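Local structure of BauA (6HCP) at residues P586-T591 / H599-V604; T623-G628 / G655-T660. The protein serves as a TonB-dependent outer-membrane receptor that takes up iron as ferric preacinetobactin in Acinetobacter baumannii. All coordinates share one frame; numbering follows the deposited sequence.

Interaction 1 (P586-T591 / H599-V604); sequences PELTKT and HTAVAV. With EDO (1,2-ethanediol), chain E.
P586-L588 and H599-A601 run antiparallel at the end of a β-hairpin, joined by two nearly straight backbone hydrogen bonds, A601 N to P586 O (2.9 Å) and L588 N to H599 O (2.9 Å), that flank the non-hydrogen-bonded pair E587-T600. A601 N lies 36° out of the P586 carbonyl plane, and CA-H...O contacts from T600 and E587 to the same two carbonyls accompany the bonds.

Apolar contact gathers round the proline ring. P586 CB meets A601 CB at 4.0 Å, while CG lies 3.8 Å from V604 CG2, the ring and the valine running antiparallel where they meet. V604 CG2 reaches the ring from between its own backbone N and carbonyl carbon. L588 CD2 rests 4.0 Å from A601 CB and also touches C2 of a 1,2-ethanediol whose O2 donates to K590 O. On the E587-T600 side, E587 CG passes 3.7 Å from H599 O.

Strand 549-569 continues the barrel wall beyond P586-K590, with T589 and K590 forming a classic bulge opposite E557. H599 ND1 is bonded to A640 O, and A603 and V604 pack on Y105 of strand 105-106 in the plug.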
# COMPACT_ATOMS: atom_id res chain seq x y z
N PRO A 586 32.86 -10.20 12.17
CA PRO A 586 32.86 -11.64 12.35
C PRO A 586 33.85 -12.27 11.36
O PRO A 586 33.59 -12.30 10.16
CB PRO A 586 31.41 -12.02 12.03
CG PRO A 586 30.97 -10.99 11.00
CD PRO A 586 31.89 -9.79 11.13
N GLU A 587 35.06 -12.56 11.85
CA GLU A 587 36.18 -12.92 10.97
C GLU A 587 36.49 -14.41 11.10
O GLU A 587 36.62 -14.95 12.20
CB GLU A 587 37.42 -12.08 11.28
CG GLU A 587 38.60 -12.48 10.39
CD GLU A 587 39.85 -11.61 10.52
OE1 GLU A 587 39.71 -10.50 10.96
OE2 GLU A 587 40.94 -12.07 10.18
N LEU A 588 36.70 -15.07 9.96
CA LEU A 588 37.16 -16.44 9.91
C LEU A 588 38.70 -16.40 10.00
O LEU A 588 39.35 -16.08 9.02
CB LEU A 588 36.71 -17.11 8.62
CG LEU A 588 35.20 -17.08 8.35
CD1 LEU A 588 34.89 -17.82 7.06
CD2 LEU A 588 34.46 -17.72 9.52
N THR A 589 39.22 -16.51 11.22
CA THR A 589 40.66 -16.26 11.45
C THR A 589 41.49 -17.49 11.07
O THR A 589 42.61 -17.33 10.57
CB THR A 589 40.94 -15.84 12.89
OG1 THR A 589 40.36 -16.83 13.74
CG2 THR A 589 40.40 -14.46 13.18
N LYS A 590 40.94 -18.69 11.26
CA LYS A 590 41.67 -19.91 10.90
C LYS A 590 40.70 -20.90 10.25
O LYS A 590 39.71 -21.29 10.86
CB LYS A 590 42.34 -20.52 12.13
CG LYS A 590 43.27 -19.56 12.88
CD LYS A 590 43.65 -20.01 14.27
CE LYS A 590 44.17 -18.88 15.14
NZ LYS A 590 44.36 -19.33 16.54
N THR A 591 41.02 -21.30 9.02
CA THR A 591 40.18 -22.14 8.19
C THR A 591 41.03 -23.24 7.56
O THR A 591 42.23 -23.12 7.46
CB THR A 591 39.47 -21.29 7.11
OG1 THR A 591 40.46 -20.84 6.17
CG2 THR A 591 38.73 -20.11 7.69
N HIS A 599 38.58 -13.95 5.90
CA HIS A 599 37.27 -13.66 5.27
C HIS A 599 36.23 -13.33 6.35
O HIS A 599 36.44 -13.55 7.55
CB HIS A 599 36.83 -14.84 4.40
CG HIS A 599 37.63 -15.02 3.16
ND1 HIS A 599 37.31 -15.97 2.22
CD2 HIS A 599 38.74 -14.40 2.71
CE1 HIS A 599 38.20 -15.93 1.23
NE2 HIS A 599 39.09 -14.98 1.52
N THR A 600 35.11 -12.77 5.91
CA THR A 600 33.99 -12.44 6.79
C THR A 600 33.07 -13.66 6.85
O THR A 600 32.84 -14.33 5.86
CB THR A 600 33.25 -11.21 6.28
OG1 THR A 600 34.16 -10.11 6.29
CG2 THR A 600 32.02 -10.86 7.09
N ALA A 601 32.58 -13.97 8.05
CA ALA A 601 31.65 -15.08 8.25
C ALA A 601 30.38 -14.84 7.43
O ALA A 601 30.00 -13.68 7.19
CB ALA A 601 31.32 -15.24 9.71
N VAL A 602 29.72 -15.94 7.07
CA VAL A 602 28.50 -15.87 6.27
C VAL A 602 27.33 -15.37 7.13
O VAL A 602 27.36 -15.39 8.36
CB VAL A 602 28.16 -17.23 5.62
CG1 VAL A 602 29.25 -17.69 4.66
CG2 VAL A 602 27.87 -18.28 6.68
N ALA A 603 26.30 -14.88 6.43
CA ALA A 603 24.91 -14.78 6.88
C ALA A 603 24.65 -13.47 7.64
O ALA A 603 23.54 -12.94 7.55
CB ALA A 603 24.50 -15.99 7.70
N VAL A 604 25.58 -13.06 8.50
CA VAL A 604 25.34 -11.97 9.42
C VAL A 604 25.81 -10.66 8.81
O VAL A 604 26.84 -10.61 8.14
CB VAL A 604 26.00 -12.21 10.79
CG1 VAL A 604 25.31 -13.35 11.51
CG2 VAL A 604 27.50 -12.44 10.66
C1 EDO E . 35.18 -21.30 11.41
O1 EDO E . 35.70 -21.78 12.65
C2 EDO E . 36.39 -20.93 10.58
O2 EDO E . 37.02 -22.14 10.16

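Interaction 2 (T623-G628 / G655-T660); sequences TLTLSG and GARYST. With C8E ((hydroxyethyloxy)tri(ethyloxy)octane), chain B; EDO (1,2-ethanediol), chain K.
The side chains of T625 and R657 run alongside each other in a hydrogen-bonded pair of two neighbouring antiparallel strands of the TonB-dependent receptor β-barrel. T625 N donates to R657 O almost straight (2.7 Å, 176°) and R657 N returns a bond to T625 O; T623-S659 and S627-G655 are each joined by two hydrogen bonds, the donors of the latter pair lying 37° out of the carbonyl planes. The T625 methyl, CG2, sits over one face of the R657 guanidinium, toward its rim and 3.7 Å from NH1. R657 leaves the backbone with CG anti to N (chi1 -178°), and a bend at chi3 turns NE off the line of the chain.

The opposite face of the sheet carries L624, L626, A656 and Y658. L626 CD2 meets A656 CB at 3.9 Å, L624 CD1 lies 3.5 Å from R657 O, and Y658 CD1 approaches T623 O. Detergent touches Y658, whose ring also meets W615 of the second subunit, consistent with a surface turned outward to the membrane; Y658 OH is hydrogen-bonded to V619 O.

On the far side of strand 622-637, strand 599-618 supplies D616, which bonds T625 OG1, and E614, which forms a salt bridge with R657 NH1. A 1,2-ethanediol, held also by D74 of the plug and by N672, bridges S627 and R657, its O2 2.8 Å from S627 OG and its O1 accepting from R657 NH2 at 2.8 Å.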
# COMPACT_ATOMS: atom_id res chain seq x y z
N THR A 623 -6.59 5.83 25.36
CA THR A 623 -5.27 6.23 24.95
C THR A 623 -4.99 5.64 23.57
O THR A 623 -5.16 4.44 23.35
CB THR A 623 -4.20 5.77 25.93
OG1 THR A 623 -4.54 6.29 27.22
CG2 THR A 623 -2.81 6.21 25.54
N LEU A 624 -4.68 6.53 22.63
CA LEU A 624 -4.25 6.14 21.31
C LEU A 624 -2.72 6.12 21.31
O LEU A 624 -2.09 7.05 21.78
CB LEU A 624 -4.77 7.13 20.26
CG LEU A 624 -4.19 6.92 18.86
CD1 LEU A 624 -4.71 5.64 18.23
CD2 LEU A 624 -4.50 8.12 17.96
N THR A 625 -2.16 4.99 20.85
CA THR A 625 -0.72 4.86 20.63
C THR A 625 -0.45 4.66 19.14
O THR A 625 -1.08 3.84 18.49
CB THR A 625 -0.15 3.65 21.40
OG1 THR A 625 -0.52 3.77 22.77
CG2 THR A 625 1.36 3.55 21.27
N LEU A 626 0.50 5.43 18.62
CA LEU A 626 1.03 5.22 17.30
C LEU A 626 2.45 4.65 17.45
O LEU A 626 3.23 5.11 18.29
CB LEU A 626 1.05 6.54 16.53
CG LEU A 626 -0.32 7.19 16.32
CD1 LEU A 626 -0.21 8.49 15.55
CD2 LEU A 626 -1.27 6.23 15.63
N SER A 627 2.78 3.69 16.59
CA SER A 627 4.09 3.05 16.69
C SER A 627 4.75 2.99 15.31
O SER A 627 4.08 2.81 14.28
CB SER A 627 3.98 1.68 17.32
OG SER A 627 3.43 0.74 16.42
N GLY A 628 6.07 2.98 15.33
CA GLY A 628 6.87 2.72 14.13
C GLY A 628 8.19 2.05 14.50
O GLY A 628 8.74 2.27 15.59
N GLY A 655 2.26 0.76 13.45
CA GLY A 655 1.15 0.22 14.19
C GLY A 655 0.33 1.30 14.87
O GLY A 655 0.80 2.42 15.05
N ALA A 656 -0.85 0.91 15.32
CA ALA A 656 -1.66 1.75 16.19
C ALA A 656 -2.34 0.85 17.23
O ALA A 656 -2.71 -0.30 16.95
CB ALA A 656 -2.66 2.55 15.37
N ARG A 657 -2.54 1.43 18.41
CA ARG A 657 -3.20 0.77 19.51
C ARG A 657 -4.19 1.75 20.15
O ARG A 657 -3.87 2.91 20.32
CB ARG A 657 -2.14 0.33 20.52
CG ARG A 657 -2.65 -0.43 21.74
CD ARG A 657 -1.49 -1.16 22.43
NE ARG A 657 -0.53 -0.27 23.07
CZ ARG A 657 0.76 -0.14 22.73
NH1 ARG A 657 1.55 0.58 23.50
NH2 ARG A 657 1.23 -0.61 21.59
N TYR A 658 -5.35 1.23 20.55
CA TYR A 658 -6.33 2.03 21.27
C TYR A 658 -6.78 1.24 22.49
O TYR A 658 -7.34 0.15 22.35
CB TYR A 658 -7.54 2.40 20.39
CG TYR A 658 -8.48 3.39 21.06
CD1 TYR A 658 -8.02 4.64 21.46
CD2 TYR A 658 -9.77 3.04 21.39
CE1 TYR A 658 -8.83 5.52 22.15
CE2 TYR A 658 -10.62 3.93 22.05
CZ TYR A 658 -10.14 5.17 22.44
OH TYR A 658 -10.96 6.05 23.09
N SER A 659 -6.52 1.80 23.67
CA SER A 659 -6.90 1.18 24.94
C SER A 659 -7.98 2.02 25.63
O SER A 659 -7.82 3.23 25.77
CB SER A 659 -5.70 0.99 25.83
OG SER A 659 -5.20 2.24 26.26
N THR A 660 -9.08 1.37 25.99
CA THR A 660 -10.24 2.04 26.56
C THR A 660 -10.96 1.07 27.50
O THR A 660 -10.44 -0.01 27.79
CB THR A 660 -11.13 2.60 25.44
OG1 THR A 660 -12.10 3.46 26.02
CG2 THR A 660 -11.81 1.53 24.63
C1 C8E B . 6.44 5.08 9.43
C2 C8E B . 7.45 5.31 10.53
C3 C8E B . 8.37 4.11 10.60
C4 C8E B . 9.72 4.44 11.23
C5 C8E B . 9.60 5.00 12.63
C6 C8E B . 10.76 4.58 13.51
C7 C8E B . 10.89 5.48 14.73
C8 C8E B . 9.88 6.62 14.69
C1 EDO K . -0.09 -2.30 18.38
O1 EDO K . 0.32 -2.58 19.77
C2 EDO K . 0.69 -1.06 17.91
O2 EDO K . 2.11 -1.34 17.84

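Overall arrangement
Both contacts pair consecutive antiparallel strands of the same barrel wall, in series along the chain: interaction 1 joins strands 575-590 and 599-618, interaction 2 strands 622-637 and 645-662, and strands 599-618 and 622-637 are themselves neighbours. Their centres lie about 42 Å apart, without touching. Each is partly buried. Interaction 1 is a short, weakly bonded pairing beside the hairpin loop, held by two backbone hydrogen bonds and apolar contacts of P586 and L588, with V604 leading toward the plug. Interaction 2 is a regular pairing within the wall, burying 474 Å² against 320 Å², with charged and polar groups on its plug-facing side and apolar and aromatic ones on the side meeting detergent and another subunit.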